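Local coordinates for capsid protein (Infectious hypodermal and hematopoietic necrosis virus, PDB 3N7X) that forms the icosahedral shell of a shrimp-infecting densovirus, sixty copies of a beta-barrel subunit, and binds calcium, at residues Pro125-Leu130 with Phe138-Phe143; Phe56-Ala61 with Leu281-Gln286. All coordinates share one frame; numbering follows the deposited sequence.

Interactions 1 and 2 are consecutive pairings in one antiparallel sheet, their centres about 12 Å apart. Strands 111-131 and 281-296, neighbours in that sheet, each supply one segment, and a probable hydrogen bond from L126 N to G282 O joins the two sites. L281 also packs on M127. Both contacts are buried, but interaction 1 lies farther out, about 29 Å between its centre and the chain centre against 17 Å for interaction 2. The outer hairpin carries a bound water and a Met-aromatic contact near neighbouring subunits; interaction 2 is a more regular pairing, with phenylalanines on one face and charged side chains on the other.

Interaction 1 (Pro125-Leu130 with Phe138-Phe143); sequences PLMKDL and FETLTF
The carbonyl oxygen of M127 is gripped by strand 137-141 and by a water: it accepts the amide hydrogen of T140 (N to O 2.9 Å), with a C=O...N angle of 171°. A weak bond from the water and a CA-H...O contact from E139 can add to this. M127 N returns the exchange to T140 O, completing the two reciprocal hydrogen bonds of an antiparallel hydrogen-bonded pair in the beta hairpin of strands 111-131 and 137-141. The water accepts a hydrogen bond from L130 N; for its two hydrogens M127 O, F138 O (2.9 Å from the water) and T140 OG1 are three possible acceptors, not all served at once, so it bridges three backbone groups and a side-chain hydroxyl between the strands. T140 OG1 donates to L141 O at 2.9 Å, which fixes its rotation.

M127 CG sits between its backbone N and carbonyl carbon (chi1 63°), resting 3.5 Å from L141 O. Beyond it the extended chain delivers CE over the centre of the F143 ring, 3.6 Å from the centroid and 6° off the ring normal; with SD oblique behind, this is a Met-aromatic contact. F143 meets F143 of two neighbouring subunits edge to face, consistent with a position near a symmetry axis.

E139 is bent at its second torsion, and its OE1 lies 3.3 Å from K128 CB, the two side chains crossing at about a right angle. Their charged ends do not touch; K128 NZ instead makes a long, weak ion pair with D277 of a neighbouring subunit. A magnesium ion is bound near E139. P125 CB packs on T142 CG2 at 3.3 Å. L130 CB lies over one face of the F138 ring, nearest CZ, while its CD2 meets F143 CZ tip to tip at 4.0 Å.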
loop_
_atom_site.group_PDB
_atom_site.type_symbol
_atom_site.label_atom_id
_atom_site.label_comp_id
_atom_site.label_asym_id
_atom_site.label_seq_id
_atom_site.Cartn_x
_atom_site.Cartn_y
_atom_site.Cartn_z
ATOM N N PRO A 125 42.910 81.362 -34.105
ATOM C CA PRO A 125 42.536 82.196 -35.257
ATOM C C PRO A 125 43.083 83.622 -35.165
ATOM O O PRO A 125 43.079 84.235 -34.096
ATOM C CB PRO A 125 41.006 82.161 -35.227
ATOM C CG PRO A 125 40.706 80.843 -34.577
ATOM C CD PRO A 125 41.710 80.810 -33.453
ATOM N N LEU A 126 43.532 84.148 -36.301
ATOM C CA LEU A 126 44.103 85.488 -36.359
ATOM C C LEU A 126 43.478 86.345 -37.450
ATOM O O LEU A 126 42.930 85.825 -38.422
ATOM C CB LEU A 126 45.603 85.389 -36.628
ATOM C CG LEU A 126 46.421 84.573 -35.632
ATOM C CD1 LEU A 126 47.779 84.277 -36.224
ATOM C CD2 LEU A 126 46.544 85.337 -34.321
ATOM N N MET A 127 43.573 87.663 -37.293
ATOM C CA MET A 127 43.046 88.580 -38.297
ATOM C C MET A 127 43.868 89.864 -38.355
ATOM O O MET A 127 44.567 90.218 -37.403
ATOM C CB MET A 127 41.583 88.922 -38.015
ATOM C CG MET A 127 41.342 89.646 -36.709
ATOM S SD MET A 127 39.570 89.903 -36.461
ATOM C CE MET A 127 39.550 91.191 -35.176
ATOM N N LYS A 128 43.784 90.547 -39.490
ATOM C CA LYS A 128 44.495 91.798 -39.692
ATOM C C LYS A 128 43.535 92.727 -40.420
ATOM O O LYS A 128 43.859 93.296 -41.460
ATOM C CB LYS A 128 45.756 91.558 -40.527
ATOM C CG LYS A 128 46.763 92.701 -40.500
ATOM C CD LYS A 128 48.050 92.296 -41.203
ATOM C CE LYS A 128 49.151 93.328 -41.026
ATOM N NZ LYS A 128 50.450 92.846 -41.595
ATOM N N ASP A 129 42.337 92.860 -39.869
ATOM C CA ASP A 129 41.326 93.713 -40.468
ATOM C C ASP A 129 41.090 95.000 -39.686
ATOM O O ASP A 129 40.437 95.913 -40.182
ATOM C CB ASP A 129 40.011 92.943 -40.632
ATOM C CG ASP A 129 40.132 91.795 -41.617
ATOM O OD1 ASP A 129 40.715 92.008 -42.703
ATOM O OD2 ASP A 129 39.645 90.685 -41.312
ATOM N N LEU A 130 41.617 95.067 -38.467
ATOM C CA LEU A 130 41.475 96.264 -37.647
ATOM C C LEU A 130 42.545 97.276 -38.032
ATOM O O LEU A 130 43.680 96.916 -38.352
ATOM C CB LEU A 130 41.611 95.926 -36.164
ATOM C CG LEU A 130 40.485 95.087 -35.566
ATOM C CD1 LEU A 130 40.767 94.827 -34.096
ATOM C CD2 LEU A 130 39.160 95.814 -35.736
ATOM N N PHE A 138 46.639 96.107 -38.433
ATOM C CA PHE A 138 47.551 95.420 -37.534
ATOM C C PHE A 138 46.968 94.066 -37.146
ATOM O O PHE A 138 45.749 93.883 -37.123
ATOM C CB PHE A 138 47.866 96.279 -36.299
ATOM C CG PHE A 138 46.656 96.800 -35.577
ATOM C CD1 PHE A 138 46.145 96.126 -34.471
ATOM C CD2 PHE A 138 46.045 97.984 -35.982
ATOM C CE1 PHE A 138 45.046 96.628 -33.773
ATOM C CE2 PHE A 138 44.944 98.494 -35.291
ATOM C CZ PHE A 138 44.445 97.815 -34.184
ATOM N N GLU A 139 47.851 93.112 -36.873
ATOM C CA GLU A 139 47.453 91.760 -36.510
ATOM C C GLU A 139 46.897 91.691 -35.091
ATOM O O GLU A 139 47.409 92.340 -34.180
ATOM C CB GLU A 139 48.658 90.819 -36.621
ATOM C CG GLU A 139 48.297 89.349 -36.738
ATOM C CD GLU A 139 48.324 88.851 -38.174
ATOM O OE1 GLU A 139 47.939 89.619 -39.080
ATOM O OE2 GLU A 139 48.722 87.688 -38.400
ATOM N N THR A 140 45.843 90.903 -34.912
ATOM C CA THR A 140 45.239 90.711 -33.597
ATOM C C THR A 140 44.546 89.360 -33.548
ATOM O O THR A 140 44.429 88.661 -34.558
ATOM C CB THR A 140 44.143 91.759 -33.271
ATOM O OG1 THR A 140 43.050 91.607 -34.186
ATOM C CG2 THR A 140 44.694 93.165 -33.356
ATOM N N LEU A 141 44.095 88.989 -32.358
ATOM C CA LEU A 141 43.353 87.757 -32.215
ATOM C C LEU A 141 42.052 88.038 -32.954
ATOM O O LEU A 141 41.747 89.182 -33.305
ATOM C CB LEU A 141 43.051 87.474 -30.748
ATOM C CG LEU A 141 44.231 87.061 -29.875
ATOM C CD1 LEU A 141 43.821 87.143 -28.420
ATOM C CD2 LEU A 141 44.684 85.653 -30.240
ATOM N N THR A 142 41.279 86.996 -33.178
ATOM C CA THR A 142 40.026 87.134 -33.878
ATOM C C THR A 142 38.909 87.420 -32.849
ATOM O O THR A 142 39.066 87.097 -31.670
ATOM C CB THR A 142 39.794 85.840 -34.665
ATOM O OG1 THR A 142 38.666 85.991 -35.520
ATOM C CG2 THR A 142 39.573 84.682 -33.724
ATOM N N PHE A 143 37.810 88.048 -33.274
ATOM C CA PHE A 143 36.688 88.363 -32.367
ATOM C C PHE A 143 35.973 87.122 -31.839
ATOM O O PHE A 143 35.567 87.080 -30.675
ATOM C CB PHE A 143 35.612 89.200 -33.060
ATOM C CG PHE A 143 36.019 90.599 -33.378
ATOM C CD1 PHE A 143 36.776 91.345 -32.479
ATOM C CD2 PHE A 143 35.583 91.200 -34.557
ATOM C CE1 PHE A 143 37.091 92.676 -32.751
ATOM C CE2 PHE A 143 35.888 92.525 -34.840
ATOM C CZ PHE A 143 36.643 93.269 -33.938
HETATM O O HOH W 1 43.026 92.936 -36.874
#

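Interaction 2 (Phe56-Ala61 with Leu281-Gln286); sequences FEFDAA and LGCRVQ
F56 and V285 form an antiparallel hydrogen-bonded pair, with F56 N 3.0 Å from V285 O and V285 N 2.9 Å from F56 O. The strands are 45-59 and 281-296, whose pairing next to strand 111-131 fits the BIDG sheet of a viral jelly-roll barrel. At the next hydrogen-bonded pair, two residues along, F58 N donates to C283 O at 2.9 Å. Strand axes at 165° and CA-H...O contacts from R284 to F56 O and from E57 to C283 O agree with a regular pairing.

Apolar contacts occupy the face of F56, F58, C283 and V285. F56 CB touches V285 CG2 at 3.9 Å. The F58 ring presents its edge to C283 SG, 4.1 Å from CD2, a sulfur-aromatic contact; V285 CG2 also lies near the ring plane.

E57, R284 and D59 point to the other face. E57 and R284 run side by side, CG to CB 4.2 Å, yet their charged atoms stay apart, with OE2 to NE 4.9 Å. R284 makes a cation-pi contact with Y55, a calcium-binding residue, and weak hydrogen bonds to Y148 and S269 of a neighbouring subunit; a calcium ion lies close to F56.

D59 forms an Asx turn: its OD1, also hydrogen-bonded to Y72 OH, accepts A61 N at 2.6 Å from above the carboxylate plane, 38° out of it.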
loop_
_atom_site.group_PDB
_atom_site.type_symbol
_atom_site.label_atom_id
_atom_site.label_comp_id
_atom_site.label_asym_id
_atom_site.label_seq_id
_atom_site.Cartn_x
_atom_site.Cartn_y
_atom_site.Cartn_z
ATOM N N PHE A 56 52.858 76.114 -36.539
ATOM C CA PHE A 56 52.603 76.378 -37.949
ATOM C C PHE A 56 51.609 77.528 -38.053
ATOM O O PHE A 56 50.721 77.671 -37.201
ATOM C CB PHE A 56 52.000 75.156 -38.654
ATOM C CG PHE A 56 52.949 73.999 -38.819
ATOM C CD1 PHE A 56 54.327 74.188 -38.788
ATOM C CD2 PHE A 56 52.455 72.718 -39.073
ATOM C CE1 PHE A 56 55.199 73.120 -39.009
ATOM C CE2 PHE A 56 53.316 71.642 -39.297
ATOM C CZ PHE A 56 54.692 71.843 -39.265
ATOM N N GLU A 57 51.764 78.352 -39.086
ATOM C CA GLU A 57 50.852 79.468 -39.314
ATOM C C GLU A 57 50.331 79.350 -40.739
ATOM O O GLU A 57 51.037 78.866 -41.622
ATOM C CB GLU A 57 51.554 80.816 -39.140
ATOM C CG GLU A 57 52.140 81.070 -37.763
ATOM C CD GLU A 57 53.511 80.441 -37.590
ATOM O OE1 GLU A 57 54.316 80.520 -38.545
ATOM O OE2 GLU A 57 53.792 79.882 -36.505
ATOM N N PHE A 58 49.101 79.796 -40.961
ATOM C CA PHE A 58 48.496 79.715 -42.284
ATOM C C PHE A 58 47.616 80.916 -42.578
ATOM O O PHE A 58 47.046 81.516 -41.665
ATOM C CB PHE A 58 47.593 78.484 -42.386
ATOM C CG PHE A 58 48.287 77.181 -42.134
ATOM C CD1 PHE A 58 49.093 76.605 -43.109
ATOM C CD2 PHE A 58 48.108 76.511 -40.924
ATOM C CE1 PHE A 58 49.710 75.379 -42.888
ATOM C CE2 PHE A 58 48.722 75.285 -40.691
ATOM C CZ PHE A 58 49.524 74.716 -41.675
ATOM N N ASP A 59 47.502 81.252 -43.859
ATOM C CA ASP A 59 46.612 82.319 -44.296
ATOM C C ASP A 59 45.862 81.722 -45.485
ATOM O O ASP A 59 45.943 80.518 -45.714
ATOM C CB ASP A 59 47.372 83.591 -44.696
ATOM C CG ASP A 59 48.347 83.370 -45.830
ATOM O OD1 ASP A 59 48.202 82.383 -46.585
ATOM O OD2 ASP A 59 49.259 84.206 -45.976
ATOM N N ALA A 60 45.147 82.545 -46.241
ATOM C CA ALA A 60 44.383 82.035 -47.371
ATOM C C ALA A 60 45.225 81.636 -48.586
ATOM O O ALA A 60 44.680 81.416 -49.673
ATOM C CB ALA A 60 43.324 83.052 -47.774
ATOM N N ALA A 61 46.541 81.540 -48.406
ATOM C CA ALA A 61 47.452 81.146 -49.492
ATOM C C ALA A 61 47.376 82.081 -50.696
ATOM O O ALA A 61 47.649 81.685 -51.835
ATOM C CB ALA A 61 47.149 79.715 -49.933
ATOM N N LEU A 281 42.489 86.825 -42.806
ATOM C CA LEU A 281 42.483 85.874 -41.708
ATOM C C LEU A 281 43.617 84.868 -41.816
ATOM O O LEU A 281 44.159 84.629 -42.895
ATOM C CB LEU A 281 41.144 85.125 -41.672
ATOM C CG LEU A 281 39.862 85.962 -41.644
ATOM C CD1 LEU A 281 38.664 85.032 -41.657
ATOM C CD2 LEU A 281 39.836 86.850 -40.404
ATOM N N GLY A 282 43.960 84.277 -40.678
ATOM C CA GLY A 282 45.009 83.281 -40.627
ATOM C C GLY A 282 44.870 82.540 -39.317
ATOM O O GLY A 282 43.880 82.718 -38.610
ATOM N N CYS A 283 45.847 81.708 -38.982
ATOM C CA CYS A 283 45.789 80.978 -37.728
ATOM C C CYS A 283 47.125 80.326 -37.428
ATOM O O CYS A 283 47.979 80.190 -38.307
ATOM C CB CYS A 283 44.715 79.899 -37.794
ATOM S SG CYS A 283 45.195 78.479 -38.800
ATOM N N ARG A 284 47.299 79.935 -36.173
ATOM C CA ARG A 284 48.509 79.264 -35.726
ATOM C C ARG A 284 48.089 78.014 -34.978
ATOM O O ARG A 284 47.165 78.047 -34.164
ATOM C CB ARG A 284 49.319 80.156 -34.794
ATOM C CG ARG A 284 50.327 79.403 -33.923
ATOM C CD ARG A 284 51.079 80.422 -33.118
ATOM N NE ARG A 284 51.901 79.917 -32.019
ATOM C CZ ARG A 284 51.444 79.228 -30.983
ATOM N NH1 ARG A 284 50.162 78.919 -30.891
ATOM N NH2 ARG A 284 52.262 78.920 -29.993
ATOM N N VAL A 285 48.771 76.914 -35.251
ATOM C CA VAL A 285 48.450 75.660 -34.592
ATOM C C VAL A 285 49.721 75.029 -34.059
ATOM O O VAL A 285 50.824 75.457 -34.397
ATOM C CB VAL A 285 47.797 74.650 -35.575
ATOM C CG1 VAL A 285 46.579 75.271 -36.236
ATOM C CG2 VAL A 285 48.811 74.212 -36.621
ATOM N N GLN A 286 49.558 74.022 -33.211
ATOM C CA GLN A 286 50.697 73.291 -32.682
ATOM C C GLN A 286 50.665 71.975 -33.444
ATOM O O GLN A 286 49.593 71.416 -33.682
ATOM C CB GLN A 286 50.550 73.017 -31.184
ATOM C CG GLN A 286 51.789 72.358 -30.595
ATOM C CD GLN A 286 51.651 72.033 -29.123
ATOM O OE1 GLN A 286 51.150 72.843 -28.341
ATOM N NE2 GLN A 286 52.112 70.849 -28.731
#